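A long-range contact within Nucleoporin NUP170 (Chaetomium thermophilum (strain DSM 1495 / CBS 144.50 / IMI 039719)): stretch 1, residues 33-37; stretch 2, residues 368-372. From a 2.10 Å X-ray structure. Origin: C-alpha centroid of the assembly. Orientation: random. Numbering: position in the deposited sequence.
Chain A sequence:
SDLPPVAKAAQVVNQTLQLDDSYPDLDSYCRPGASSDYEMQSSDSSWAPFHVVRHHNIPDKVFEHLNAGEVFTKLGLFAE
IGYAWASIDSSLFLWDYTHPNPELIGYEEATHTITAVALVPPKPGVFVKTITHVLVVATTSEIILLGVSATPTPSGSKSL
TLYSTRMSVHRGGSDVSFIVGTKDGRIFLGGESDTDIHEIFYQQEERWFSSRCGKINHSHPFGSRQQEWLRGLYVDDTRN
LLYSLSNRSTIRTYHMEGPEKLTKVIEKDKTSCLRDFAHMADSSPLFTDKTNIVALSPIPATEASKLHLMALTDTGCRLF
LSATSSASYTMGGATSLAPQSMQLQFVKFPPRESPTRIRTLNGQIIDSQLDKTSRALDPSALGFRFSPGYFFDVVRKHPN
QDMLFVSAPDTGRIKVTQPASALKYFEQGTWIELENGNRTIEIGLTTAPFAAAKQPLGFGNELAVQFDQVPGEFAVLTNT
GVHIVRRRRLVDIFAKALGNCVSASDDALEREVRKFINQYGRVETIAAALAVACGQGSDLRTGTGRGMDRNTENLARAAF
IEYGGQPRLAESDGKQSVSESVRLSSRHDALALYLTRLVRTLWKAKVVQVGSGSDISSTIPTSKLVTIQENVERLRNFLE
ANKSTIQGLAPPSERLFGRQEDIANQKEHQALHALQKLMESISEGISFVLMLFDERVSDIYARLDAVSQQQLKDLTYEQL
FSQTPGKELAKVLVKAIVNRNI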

ATOM      1  N   GLY A  33     -11.070  11.355  20.345  1.00 45.91           N
ATOM      2  CA  GLY A  33     -10.663  10.678  21.562  1.00 46.68           C
ATOM      3  C   GLY A  33      -9.236  10.183  21.457  1.00 42.65           C
ATOM      4  O   GLY A  33      -8.422  10.799  20.763  1.00 41.35           O
ATOM      5  N   ALA A  34      -8.912   9.074  22.119  1.00 44.40           N
ATOM      6  CA  ALA A  34      -7.550   8.562  22.104  1.00 44.71           C
ATOM      7  C   ALA A  34      -7.569   7.055  22.315  1.00 45.13           C
ATOM      8  O   ALA A  34      -8.574   6.474  22.732  1.00 47.30           O
ATOM      9  CB  ALA A  34      -6.687   9.244  23.169  1.00 39.80           C
ATOM     10  N   SER A  35      -6.430   6.426  22.026  1.00 43.75           N
ATOM     11  CA  SER A  35      -6.292   4.984  22.157  1.00 38.64           C
ATOM     12  C   SER A  35      -4.845   4.626  22.466  1.00 38.06           C
ATOM     13  O   SER A  35      -3.914   5.323  22.055  1.00 40.76           O
ATOM     14  CB  SER A  35      -6.739   4.262  20.881  1.00 37.41           C
ATOM     15  OG  SER A  35      -6.347   2.901  20.903  1.00 40.21           O
ATOM     16  N   SER A  36      -4.676   3.522  23.201  1.00 35.52           N
ATOM     17  CA  SER A  36      -3.371   2.918  23.445  1.00 35.93           C
ATOM     18  C   SER A  36      -3.440   1.404  23.267  1.00 41.11           C
ATOM     19  O   SER A  36      -2.727   0.658  23.950  1.00 40.26           O
ATOM     20  CB  SER A  36      -2.853   3.261  24.846  1.00 46.77           C
ATOM     21  OG  SER A  36      -3.699   2.734  25.853  1.00 41.67           O
ATOM     22  N   ASP A  37      -4.288   0.939  22.353  1.00 38.03           N
ATOM     23  CA  ASP A  37      -4.532  -0.487  22.169  1.00 46.15           C
ATOM     24  C   ASP A  37      -3.429  -1.107  21.316  1.00 41.54           C
ATOM     25  O   ASP A  37      -3.276  -0.759  20.141  1.00 41.63           O
ATOM     26  CB  ASP A  37      -5.895  -0.704  21.514  1.00 47.98           C
ATOM     27  CG  ASP A  37      -7.045  -0.276  22.405  1.00 59.67           C
ATOM     28  OD1 ASP A  37      -7.504  -1.107  23.217  1.00 59.35           O
ATOM     29  OD2 ASP A  37      -7.492   0.885  22.291  1.00 49.71           O
ATOM     30  N   SER A 368      -6.485  -1.906  31.379  1.00 92.24           N
ATOM     31  CA  SER A 368      -7.464  -1.581  30.347  1.00 99.01           C
ATOM     32  C   SER A 368      -7.674  -0.072  30.228  1.00 94.70           C
ATOM     33  O   SER A 368      -8.434   0.389  29.378  1.00 89.87           O
ATOM     34  CB  SER A 368      -8.795  -2.272  30.641  1.00100.17           C
ATOM     35  OG  SER A 368      -9.290  -1.908  31.919  1.00104.01           O
ATOM     36  N   GLN A 369      -7.002   0.691  31.087  1.00 88.79           N
ATOM     37  CA  GLN A 369      -7.079   2.141  31.024  1.00 81.19           C
ATOM     38  C   GLN A 369      -6.266   2.668  29.845  1.00 64.68           C
ATOM     39  O   GLN A 369      -5.389   1.989  29.304  1.00 64.06           O
ATOM     40  CB  GLN A 369      -6.565   2.763  32.323  1.00 87.56           C
ATOM     41  CG  GLN A 369      -7.399   2.428  33.549  1.00107.69           C
ATOM     42  CD  GLN A 369      -8.815   2.965  33.455  1.00119.65           C
ATOM     43  OE1 GLN A 369      -9.052   4.024  32.874  1.00128.18           O
ATOM     44  NE2 GLN A 369      -9.765   2.233  34.024  1.00115.61           N
ATOM     45  N   LEU A 370      -6.574   3.898  29.443  1.00 50.61           N
ATOM     46  CA  LEU A 370      -5.778   4.570  28.424  1.00 53.69           C
ATOM     47  C   LEU A 370      -4.369   4.808  28.947  1.00 51.94           C
ATOM     48  O   LEU A 370      -4.184   5.466  29.975  1.00 42.28           O
ATOM     49  CB  LEU A 370      -6.431   5.896  28.033  1.00 46.20           C
ATOM     50  CG  LEU A 370      -5.688   6.706  26.965  1.00 46.00           C
ATOM     51  CD1 LEU A 370      -5.686   5.969  25.631  1.00 44.52           C
ATOM     52  CD2 LEU A 370      -6.294   8.093  26.818  1.00 44.74           C
ATOM     53  N   ASP A 371      -3.376   4.262  28.245  1.00 42.92           N
ATOM     54  CA  ASP A 371      -1.968   4.477  28.584  1.00 44.06           C
ATOM     55  C   ASP A 371      -1.482   5.692  27.804  1.00 41.25           C
ATOM     56  O   ASP A 371      -1.238   5.617  26.597  1.00 41.99           O
ATOM     57  CB  ASP A 371      -1.136   3.241  28.267  1.00 45.07           C
ATOM     58  CG  ASP A 371       0.279   3.339  28.804  1.00 47.99           C
ATOM     59  OD1 ASP A 371       0.681   4.429  29.263  1.00 41.90           O
ATOM     60  OD2 ASP A 371       0.992   2.318  28.757  1.00 45.23           O
ATOM     61  N   LYS A 372      -1.321   6.814  28.508  1.00 41.20           N
ATOM     62  CA  LYS A 372      -0.937   8.086  27.904  1.00 43.39           C
ATOM     63  C   LYS A 372       0.406   8.592  28.424  1.00 40.11           C
ATOM     64  O   LYS A 372       0.694   9.790  28.315  1.00 37.96           O
ATOM     65  CB  LYS A 372      -2.026   9.129  28.161  1.00 43.15           C
ATOM     66  CG  LYS A 372      -2.261   9.402  29.645  1.00 53.84           C
ATOM     67  CD  LYS A 372      -3.440  10.332  29.873  1.00 63.12           C
ATOM     68  CE  LYS A 372      -3.565  10.714  31.341  1.00 60.12           C
ATOM     69  NZ  LYS A 372      -4.643  11.714  31.569  1.00 67.93           N
TER

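Two short segments, 333 or more residues apart in the sequence wherever they touch, meet in a small contact that buries 193 Å² summed over both sides. Stretch 1 runs as a strand from G33 to S35 and then leaves extended geometry at S36, where psi falls to 33°. Stretch 2 has no regular helix or strand, although L370 and D371 are fairly extended, with phi/psi of -65°/121° and -91°/105°. The backbones come closest at S36 and D371, whose CA atoms lie 5.6 Å apart. No hydrogen bond joins main chain to main chain across the contact; the polar link is made by a side chain instead. G33 lies outside the contact, and its phi/psi of 141°/-149° calls for glycine by itself, since a CB here would be jammed against the carbonyl O of the preceding residue.

From A34 to S36, across the end of the strand, the side chains alternate: the CA-to-CB bonds of A34 and S36 point toward stretch 2, while that of S35 between them points away. S36 makes the polar connection. With chi1 at 63° (p), its hydroxyl accepts a hydrogen bond from the main chain of the other stretch, D371 N to S36 OG, at 2.9 Å and with an N-H...acceptor angle of 168°, close to linear. Serine suits this place because its short side chain puts an acceptor one bond beyond CB, near enough to meet an amide that has no strand partner in stretch 1. The same oxygen packs against the start of the aspartate side chain, S36 OG to D371 CB, at 3.6 Å.

L370 packs on the strand with its apolar side chain and has 64 Å² covered by stretch 1, almost matched by the 62 Å² of S36. Its CA-to-CB bond points sideways, but the side chain, with chi1 at 180° (t) and chi2 at 66° (p), brings its end nearer to the strand. The two methyl groups take different positions: CD2 meets the methyl of A34, L370 CD2 to A34 CB, at 3.8 Å, while CD1 lies over the peptide link between S35 and S36, 3.5 Å from S35 C and 3.6 Å from S36 N. The methyl of A34 gives L370 an apolar surface to pack against.

S35 and D371 direct their polar ends elsewhere. S35, buried and with chi1 at 168° (t), donates a hydrogen bond within its own stretch, S35 OG to D37 OD2, at 2.7 Å; this ties the end of the strand to the residue beyond the S36 bend. The carboxylate end of D371 leads away from stretch 1 and is hydrogen-bonded outside the two stretches. Toward stretch 1 the polar contact of D371 is its backbone amide, with CB beside it.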